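Local atomic coordinates of hemerythrin HHE cation binding domain protein (Mycobacterium kansasii, PDB entry 6TYJ), a protein that binds metal ions, here zinc, probably at a hemerythrin-like metal centre inside a helical bundle. Residues E50-F55 and G152-K157; S88-T93 and P98-E103. All blocks are in the same frame, centred on the assembly; numbering follows the deposited sequence. Where two conformers were deposited one is given.

Interaction 1. Residues E50-F55 and G152-K157; sequences ELDIHF and GSALYK. With ZN (zinc ion), chain B.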
ATOM      1  N   GLU A  50       6.378  -2.969  -0.759  1.00 16.91           N
ATOM      2  CA  GLU A  50       5.558  -2.616   0.392  1.00 17.84           C
ATOM      3  C   GLU A  50       4.125  -2.342  -0.028  1.00 19.37           C
ATOM      4  O   GLU A  50       3.189  -2.695   0.691  1.00 19.30           O
ATOM      5  CB  GLU A  50       6.162  -1.401   1.133  1.00 18.38           C
ATOM      6  CG  GLU A  50       7.553  -1.701   1.718  1.00 18.50           C
ATOM      7  CD  GLU A  50       7.597  -2.974   2.540  1.00 19.98           C
ATOM      8  OE1 GLU A  50       6.778  -3.122   3.469  1.00 20.71           O
ATOM      9  OE2 GLU A  50       8.486  -3.813   2.270  1.00 21.61           O
ATOM     10  N   LEU A  51       3.928  -1.727  -1.198  1.00 16.92           N
ATOM     11  CA  LEU A  51       2.575  -1.452  -1.671  0.57 17.83           C
ATOM     12  C   LEU A  51       1.825  -2.747  -1.954  1.00 19.53           C
ATOM     13  O   LEU A  51       0.668  -2.898  -1.549  1.00 21.16           O
ATOM     14  CB  LEU A  51       2.616  -0.567  -2.922  0.57 22.19           C
ATOM     15  CG  LEU A  51       1.292  -0.242  -3.620  0.57 21.10           C
ATOM     16  CD1 LEU A  51       0.249   0.238  -2.620  0.57 23.95           C
ATOM     17  CD2 LEU A  51       1.485   0.797  -4.735  0.57 24.68           C
ATOM     18  N   ASP A  52       2.466  -3.674  -2.672  1.00 18.51           N
ATOM     19  CA  ASP A  52       1.893  -5.000  -2.933  1.00 19.96           C
ATOM     20  C   ASP A  52       1.377  -5.633  -1.654  1.00 24.76           C
ATOM     21  O   ASP A  52       0.209  -6.045  -1.572  1.00 25.64           O
ATOM     22  CB  ASP A  52       2.967  -5.885  -3.580  1.00 20.69           C
ATOM     23  CG  ASP A  52       2.492  -7.292  -3.886  1.00 29.54           C
ATOM     24  OD1 ASP A  52       1.285  -7.500  -4.057  1.00 34.17           O
ATOM     25  OD2 ASP A  52       3.344  -8.189  -3.956  1.00 33.91           O
ATOM     26  N   ILE A  53       2.223  -5.704  -0.632  1.00 17.39           N
ATOM     27  CA  ILE A  53       1.796  -6.441   0.553  1.00 18.83           C
ATOM     28  C   ILE A  53       0.779  -5.651   1.364  1.00 17.20           C
ATOM     29  O   ILE A  53      -0.074  -6.247   2.056  1.00 18.92           O
ATOM     30  CB  ILE A  53       2.999  -6.871   1.397  1.00 25.33           C
ATOM     31  CG1 ILE A  53       3.653  -5.706   2.098  1.00 23.91           C
ATOM     32  CG2 ILE A  53       4.039  -7.573   0.525  1.00 25.10           C
ATOM     33  CD1 ILE A  53       5.031  -6.134   2.686  1.00 26.32           C
ATOM     34  N   HIS A  54       0.823  -4.320   1.274  1.00 17.18           N
ATOM     35  CA  HIS A  54      -0.117  -3.488   2.003  1.00 15.53           C
ATOM     36  C   HIS A  54      -1.539  -3.682   1.508  1.00 17.94           C
ATOM     37  O   HIS A  54      -2.462  -3.915   2.314  1.00 16.58           O
ATOM     38  CB  HIS A  54       0.281  -2.030   1.845  1.00 14.75           C
ATOM     39  CG  HIS A  54      -0.526  -1.110   2.689  1.00 16.19           C
ATOM     40  ND1 HIS A  54      -0.277  -0.925   4.024  1.00 20.58           N
ATOM     41  CD2 HIS A  54      -1.575  -0.310   2.383  1.00 20.47           C
ATOM     42  CE1 HIS A  54      -1.136  -0.047   4.516  1.00 20.04           C
ATOM     43  NE2 HIS A  54      -1.939   0.330   3.538  1.00 22.13           N
ATOM     44  N   PHE A  55      -1.738  -3.598   0.185  1.00 19.69           N
ATOM     45  CA  PHE A  55      -3.078  -3.792  -0.357  1.00 19.01           C
ATOM     46  C   PHE A  55      -3.567  -5.205  -0.097  1.00 20.97           C
ATOM     47  O   PHE A  55      -4.766  -5.401   0.122  1.00 20.19           O
ATOM     48  CB  PHE A  55      -3.126  -3.464  -1.851  1.00 19.87           C
ATOM     49  CG  PHE A  55      -3.172  -1.987  -2.136  1.00 24.73           C
ATOM     50  CD1 PHE A  55      -3.023  -1.065  -1.110  1.00 33.51           C
ATOM     51  CD2 PHE A  55      -3.401  -1.531  -3.424  1.00 24.59           C
ATOM     52  CE1 PHE A  55      -3.068   0.312  -1.363  1.00 33.22           C
ATOM     53  CE2 PHE A  55      -3.447  -0.175  -3.685  1.00 25.24           C
ATOM     54  CZ  PHE A  55      -3.286   0.749  -2.649  1.00 24.42           C
ATOM     55  N   GLY A 152       7.843 -12.009   1.576  1.00 20.28           N
ATOM     56  CA  GLY A 152       8.636 -13.085   0.997  1.00 26.37           C
ATOM     57  C   GLY A 152       8.209 -13.425  -0.416  1.00 22.09           C
ATOM     58  O   GLY A 152       9.043 -13.577  -1.308  1.00 24.12           O
ATOM     59  N   SER A 153       6.895 -13.577  -0.636  1.00 22.16           N
ATOM     60  CA  SER A 153       6.453 -13.921  -1.983  0.51 20.89           C
ATOM     61  C   SER A 153       6.607 -12.751  -2.948  1.00 21.80           C
ATOM     62  O   SER A 153       6.923 -12.975  -4.124  1.00 27.15           O
ATOM     63  CB  SER A 153       5.012 -14.456  -1.958  0.51 24.95           C
ATOM     64  OG  SER A 153       4.114 -13.542  -1.367  0.51 25.07           O
ATOM     65  N   ALA A 154       6.434 -11.511  -2.478  1.00 22.07           N
ATOM     66  CA  ALA A 154       6.658 -10.351  -3.333  1.00 26.12           C
ATOM     67  C   ALA A 154       8.108 -10.307  -3.794  1.00 25.14           C
ATOM     68  O   ALA A 154       8.395 -10.103  -4.981  1.00 29.66           O
ATOM     69  CB  ALA A 154       6.253  -9.095  -2.561  1.00 27.83           C
ATOM     70  N   LEU A 155       9.042 -10.543  -2.866  1.00 26.50           N
ATOM     71  CA  LEU A 155      10.465 -10.555  -3.216  1.00 31.77           C
ATOM     72  C   LEU A 155      10.773 -11.671  -4.199  1.00 32.53           C
ATOM     73  O   LEU A 155      11.521 -11.473  -5.164  1.00 34.34           O
ATOM     74  CB  LEU A 155      11.314 -10.741  -1.964  1.00 30.36           C
ATOM     75  CG  LEU A 155      11.349  -9.532  -1.047  1.00 27.56           C
ATOM     76  CD1 LEU A 155      12.010  -9.934   0.248  1.00 35.37           C
ATOM     77  CD2 LEU A 155      12.130  -8.459  -1.756  1.00 41.53           C
ATOM     78  N   TYR A 156      10.234 -12.865  -3.940  1.00 30.60           N
ATOM     79  CA  TYR A 156      10.402 -13.980  -4.871  1.00 34.23           C
ATOM     80  C   TYR A 156       9.972 -13.577  -6.276  1.00 30.65           C
ATOM     81  O   TYR A 156      10.676 -13.843  -7.255  1.00 39.31           O
ATOM     82  CB  TYR A 156       9.615 -15.189  -4.382  1.00 31.63           C
ATOM     83  CG  TYR A 156       9.696 -16.424  -5.257  1.00 30.55           C
ATOM     84  CD1 TYR A 156      10.730 -17.336  -5.117  1.00 42.14           C
ATOM     85  CD2 TYR A 156       8.717 -16.680  -6.196  1.00 30.38           C
ATOM     86  CE1 TYR A 156      10.780 -18.490  -5.904  1.00 48.23           C
ATOM     87  CE2 TYR A 156       8.762 -17.810  -6.996  1.00 37.78           C
ATOM     88  CZ  TYR A 156       9.791 -18.713  -6.842  1.00 48.22           C
ATOM     89  OH  TYR A 156       9.826 -19.836  -7.636  1.00 60.66           O
ATOM     90  N   LYS A 157       8.822 -12.915  -6.391  1.00 30.02           N
ATOM     91  CA  LYS A 157       8.370 -12.445  -7.699  1.00 29.42           C
ATOM     92  C   LYS A 157       9.353 -11.451  -8.303  1.00 33.97           C
ATOM     93  O   LYS A 157       9.739 -11.572  -9.473  1.00 34.98           O
ATOM     94  CB  LYS A 157       6.993 -11.801  -7.580  1.00 29.26           C
ATOM     95  CG  LYS A 157       5.901 -12.750  -7.172  1.00 40.01           C
ATOM     96  CD  LYS A 157       4.613 -11.993  -6.964  1.00 48.09           C
ATOM     97  CE  LYS A 157       3.516 -12.912  -6.490  1.00 53.26           C
ATOM     98  NZ  LYS A 157       2.339 -12.130  -6.039  1.00 63.48           N
TER
HETATM   99 ZN    ZN B 300      -3.695   1.460   3.791  0.90 20.97          ZN
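With CG anti to the backbone N (chi1 179°), Asp52 sends its carboxylate out from helix 38-65 toward Ala154 on helix 133-161. Ile53, one residue on, has CG1 between its backbone N and carbonyl carbon (chi1 71°), which leaves the CG2 methyl beside the backbone N and directed at the same alanine. The methyl of Ala154 is thus met by two neighbouring side chains: Asp52 OD2 lies 3.4 Å from Ala154 CB, a van der Waals contact of an oxygen with a methyl group, and Ile53 CG2 lies 4.1 Å from Ala154 CB, methyl against methyl. The helices come fairly close here, with 7.2 Å between Asp52 CA and Ala154 CA, the shortest CA distance of the two segments, and the carboxylate oxygen rests directly on the alanine methyl, against the opposing helix. Lys157, nearly one turn further along, extends its chain from helix 133-161 across toward helix 38-65; its NZ stops 4.6 Å from Asp52 OD2, too far for a salt bridge, though the opposite charges may still attract weakly. The stronger partner of Asp52 is Arg56 on its own helix, which forms a salt bridge to OD1. On the metal side of the same helix, His54 NE2 binds zinc at 2.1 Å, together with His20, Glu58, His114 and Glu118, while His54 ND1 is hydrogen-bonded to His19, a second-shell bond consistent with a fixed rotation of the imidazole. Helix 38-65 therefore carries a metal ligand of the hemerythrin-like centre on one side and packing against helix 133-161 on another. Ile53 also rests on Met147 and Tyr150 of helix 133-161 and on His19 of helix 12-32, while Leu166 of the short helix 163-168 touches both Asp52 and Ala154.

Interaction 2. Residues S88-T93 and P98-E103; sequences SVLLRT and PGYEDE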
ATOM      1  N   SER A  88      -0.138   2.413 -13.125  1.00 26.76           N
ATOM      2  CA  SER A  88       0.000   2.035 -14.533  1.00 28.73           C
ATOM      3  C   SER A  88       0.391   3.229 -15.400  1.00 33.28           C
ATOM      4  O   SER A  88       1.214   3.103 -16.316  1.00 32.70           O
ATOM      5  CB  SER A  88      -1.300   1.409 -15.040  1.00 35.37           C
ATOM      6  OG  SER A  88      -1.539   0.199 -14.349  1.00 42.97           O
ATOM      7  N   VAL A  89      -0.203   4.392 -15.143  1.00 31.31           N
ATOM      8  CA  VAL A  89       0.179   5.583 -15.898  1.00 30.36           C
ATOM      9  C   VAL A  89       1.624   5.959 -15.604  1.00 32.45           C
ATOM     10  O   VAL A  89       2.379   6.327 -16.518  1.00 34.23           O
ATOM     11  CB  VAL A  89      -0.779   6.746 -15.592  1.00 35.08           C
ATOM     12  CG1 VAL A  89      -0.356   7.997 -16.367  1.00 43.93           C
ATOM     13  CG2 VAL A  89      -2.205   6.356 -15.951  1.00 39.97           C
ATOM     14  N   LEU A  90       2.026   5.886 -14.331  1.00 31.61           N
ATOM     15  CA  LEU A  90       3.387   6.258 -13.944  1.00 26.32           C
ATOM     16  C   LEU A  90       4.410   5.412 -14.684  1.00 31.49           C
ATOM     17  O   LEU A  90       5.403   5.929 -15.211  1.00 32.72           O
ATOM     18  CB  LEU A  90       3.568   6.098 -12.427  1.00 24.63           C
ATOM     19  CG  LEU A  90       4.998   6.262 -11.895  1.00 22.50           C
ATOM     20  CD1 LEU A  90       5.529   7.670 -12.238  1.00 24.02           C
ATOM     21  CD2 LEU A  90       4.999   6.043 -10.410  1.00 23.09           C
ATOM     22  N   LEU A  91       4.188   4.106 -14.730  1.00 31.40           N
ATOM     23  CA  LEU A  91       5.136   3.204 -15.361  1.00 30.97           C
ATOM     24  C   LEU A  91       5.234   3.397 -16.864  1.00 32.11           C
ATOM     25  O   LEU A  91       6.193   2.907 -17.465  1.00 36.33           O
ATOM     26  CB  LEU A  91       4.758   1.758 -15.042  1.00 30.81           C
ATOM     27  CG  LEU A  91       4.771   1.420 -13.551  1.00 35.98           C
ATOM     28  CD1 LEU A  91       4.257   0.028 -13.307  1.00 36.24           C
ATOM     29  CD2 LEU A  91       6.189   1.591 -12.993  1.00 40.65           C
ATOM     30  N   ARG A  92       4.309   4.121 -17.489  1.00 31.22           N
ATOM     31  CA  ARG A  92       4.490   4.399 -18.912  1.00 38.47           C
ATOM     32  C   ARG A  92       5.399   5.597 -19.191  1.00 39.17           C
ATOM     33  O   ARG A  92       5.681   5.879 -20.364  1.00 43.21           O
ATOM     34  CB  ARG A  92       3.130   4.591 -19.580  1.00 44.82           C
ATOM     35  CG  ARG A  92       2.336   3.290 -19.645  1.00 43.58           C
ATOM     36  CD  ARG A  92       1.166   3.398 -20.609  1.00 50.87           C
ATOM     37  NE  ARG A  92       0.053   4.144 -20.031  1.00 52.50           N
ATOM     38  CZ  ARG A  92      -0.917   3.589 -19.308  1.00 54.28           C
ATOM     39  NH1 ARG A  92      -1.890   4.342 -18.817  1.00 56.10           N
ATOM     40  NH2 ARG A  92      -0.910   2.281 -19.068  1.00 57.51           N
ATOM     41  N   THR A  93       5.855   6.306 -18.159  1.00 34.34           N
ATOM     42  CA  THR A  93       6.884   7.336 -18.297  1.00 29.89           C
ATOM     43  C   THR A  93       8.108   6.953 -17.464  1.00 26.69           C
ATOM     44  O   THR A  93       8.125   7.170 -16.241  1.00 30.07           O
ATOM     45  CB  THR A  93       6.351   8.712 -17.881  1.00 26.95           C
ATOM     46  OG1 THR A  93       5.187   9.035 -18.663  1.00 35.89           O
ATOM     47  CG2 THR A  93       7.411   9.812 -18.112  1.00 34.53           C
ATOM     48  N   PRO A  98      11.252  13.407 -19.949  1.00 26.57           N
ATOM     49  CA  PRO A  98      11.014  14.733 -19.354  1.00 29.48           C
ATOM     50  C   PRO A  98       9.807  14.831 -18.433  1.00 35.11           C
ATOM     51  O   PRO A  98       9.915  15.436 -17.361  1.00 46.87           O
ATOM     52  CB  PRO A  98      10.879  15.634 -20.592  1.00 31.14           C
ATOM     53  CG  PRO A  98      11.784  14.987 -21.624  1.00 30.82           C
ATOM     54  CD  PRO A  98      11.556  13.479 -21.383  1.00 28.59           C
ATOM     55  N   GLY A  99       8.662  14.274 -18.803  1.00 31.62           N
ATOM     56  CA  GLY A  99       7.516  14.384 -17.910  1.00 39.60           C
ATOM     57  C   GLY A  99       7.457  13.439 -16.720  1.00 39.33           C
ATOM     58  O   GLY A  99       6.383  13.270 -16.119  1.00 32.05           O
ATOM     59  N   TYR A 100       8.583  12.824 -16.346  1.00 28.52           N
ATOM     60  CA  TYR A 100       8.536  11.805 -15.300  1.00 28.81           C
ATOM     61  C   TYR A 100       8.146  12.404 -13.952  1.00 28.81           C
ATOM     62  O   TYR A 100       7.288  11.858 -13.245  1.00 27.10           O
ATOM     63  CB  TYR A 100       9.869  11.051 -15.175  1.00 24.49           C
ATOM     64  CG  TYR A 100       9.950  10.350 -13.802  1.00 23.42           C
ATOM     65  CD1 TYR A 100       9.252   9.174 -13.532  1.00 30.52           C
ATOM     66  CD2 TYR A 100      10.697  10.918 -12.773  1.00 28.97           C
ATOM     67  CE1 TYR A 100       9.323   8.604 -12.268  1.00 27.56           C
ATOM     68  CE2 TYR A 100      10.775  10.360 -11.528  1.00 32.80           C
ATOM     69  CZ  TYR A 100      10.093   9.205 -11.267  1.00 29.00           C
ATOM     70  OH  TYR A 100      10.210   8.687  -9.983  1.00 29.35           O
ATOM     71  N   GLU A 101       8.782  13.503 -13.553  1.00 30.79           N
ATOM     72  CA  GLU A 101       8.558  13.999 -12.201  1.00 29.15           C
ATOM     73  C   GLU A 101       7.111  14.446 -11.996  1.00 31.00           C
ATOM     74  O   GLU A 101       6.552  14.251 -10.904  1.00 29.31           O
ATOM     75  CB  GLU A 101       9.530  15.135 -11.894  1.00 33.90           C
ATOM     76  CG  GLU A 101       9.721  15.373 -10.409  1.00 47.04           C
ATOM     77  CD  GLU A 101      11.004  16.127 -10.097  1.00 56.32           C
ATOM     78  OE1 GLU A 101      11.523  15.963  -8.975  1.00 59.78           O
ATOM     79  OE2 GLU A 101      11.487  16.879 -10.973  1.00 65.53           O
ATOM     80  N   ASP A 102       6.476  15.001 -13.032  1.00 33.37           N
ATOM     81  CA  ASP A 102       5.042  15.278 -12.949  1.00 36.56           C
ATOM     82  C   ASP A 102       4.243  14.004 -12.701  1.00 30.96           C
ATOM     83  O   ASP A 102       3.312  14.000 -11.891  1.00 33.77           O
ATOM     84  CB  ASP A 102       4.552  15.950 -14.227  1.00 35.46           C
ATOM     85  CG  ASP A 102       4.762  17.427 -14.217  1.00 48.84           C
ATOM     86  OD1 ASP A 102       5.204  17.965 -13.181  1.00 54.79           O
ATOM     87  OD2 ASP A 102       4.479  18.045 -15.257  1.00 48.68           O
ATOM     88  N   GLU A 103       4.586  12.910 -13.396  1.00 27.94           N
ATOM     89  CA  GLU A 103       3.863  11.659 -13.178  1.00 31.51           C
ATOM     90  C   GLU A 103       4.116  11.110 -11.782  1.00 26.01           C
ATOM     91  O   GLU A 103       3.189  10.602 -11.134  1.00 25.84           O
ATOM     92  CB  GLU A 103       4.256  10.628 -14.237  1.00 31.09           C
ATOM     93  CG  GLU A 103       3.883  11.015 -15.676  1.00 28.08           C
ATOM     94  CD  GLU A 103       2.383  11.193 -15.891  1.00 41.66           C
ATOM     95  OE1 GLU A 103       1.570  10.700 -15.074  1.00 37.31           O
ATOM     96  OE2 GLU A 103       2.008  11.845 -16.884  1.00 43.92           O
TER
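A helix-loop-helix connection brings the C-terminal end of helix 70-91 against the first turn of helix 100-121, with Thr93 and Glu103 contributing the largest shares. Thr93 CG2 reaches over the start of the second helix and lies 3.6 Å from Tyr100 CA. It is put there by chi1 -57°, which sets CG2 anti to the backbone N and leaves OG1 anti to the carbonyl carbon. The hydroxyl faces the aliphatic part of Glu103: Thr93 OG1 is 3.8 Å from Glu103 CG, the two side chains crossing at about a right angle. Bent at chi2 (-61°), the glutamate turns its carboxylate across the end of Val89, where Glu103 OE1 comes within 3.6 Å of Val89 CG1. These are van der Waals contacts of oxygens with carbon groups. Gly99 occupies the N-cap position of helix 100-121, its O accepting a bond from Glu103 N at 3.3 Å; on the other side of the loop, Thr93 N is bonded to Leu90 O. Such a short link between consecutive antiparallel helices belongs to the up-and-down helical bundle of the hemerythrin family. Deeper in, Leu90 slides past Glu103 in the opposite direction; its CD1 packs 3.8 Å from Glu103 CB and also meets the Tyr100 ring obliquely, 3.9 Å from CE1. The edge of that ring is approached near its plane by a backbone carbonyl, with Thr93 O 3.6 Å from Tyr100 CD1. At the far end of the ring, Tyr100 OH is hydrogen-bonded to Arg40 of helix 38-65. Leu90 continues inward onto Trp104 and Phe107 of helix 100-121 and onto Phe44 of helix 38-65.

In the fold
From the N terminus the chain runs through helix 12-32 into helix 38-65, where residues 50-55 lie, their partner almost a hundred residues on. It then turns back along helix 70-91, and interaction 2 closes a short loop, with four residues between its segments, in the first turn of helix 100-121. Only in helix 133-161 does interaction 1 close its much larger loop, inside which interaction 2 is nested. The two contacts do not touch: their centres are 22 Å apart and their nearest atoms about 8 Å apart. Interaction 1 packs helix 133-161 against helix 38-65, which carries metal ligands, while interaction 2 joins two successive bundle helices at their connecting turn.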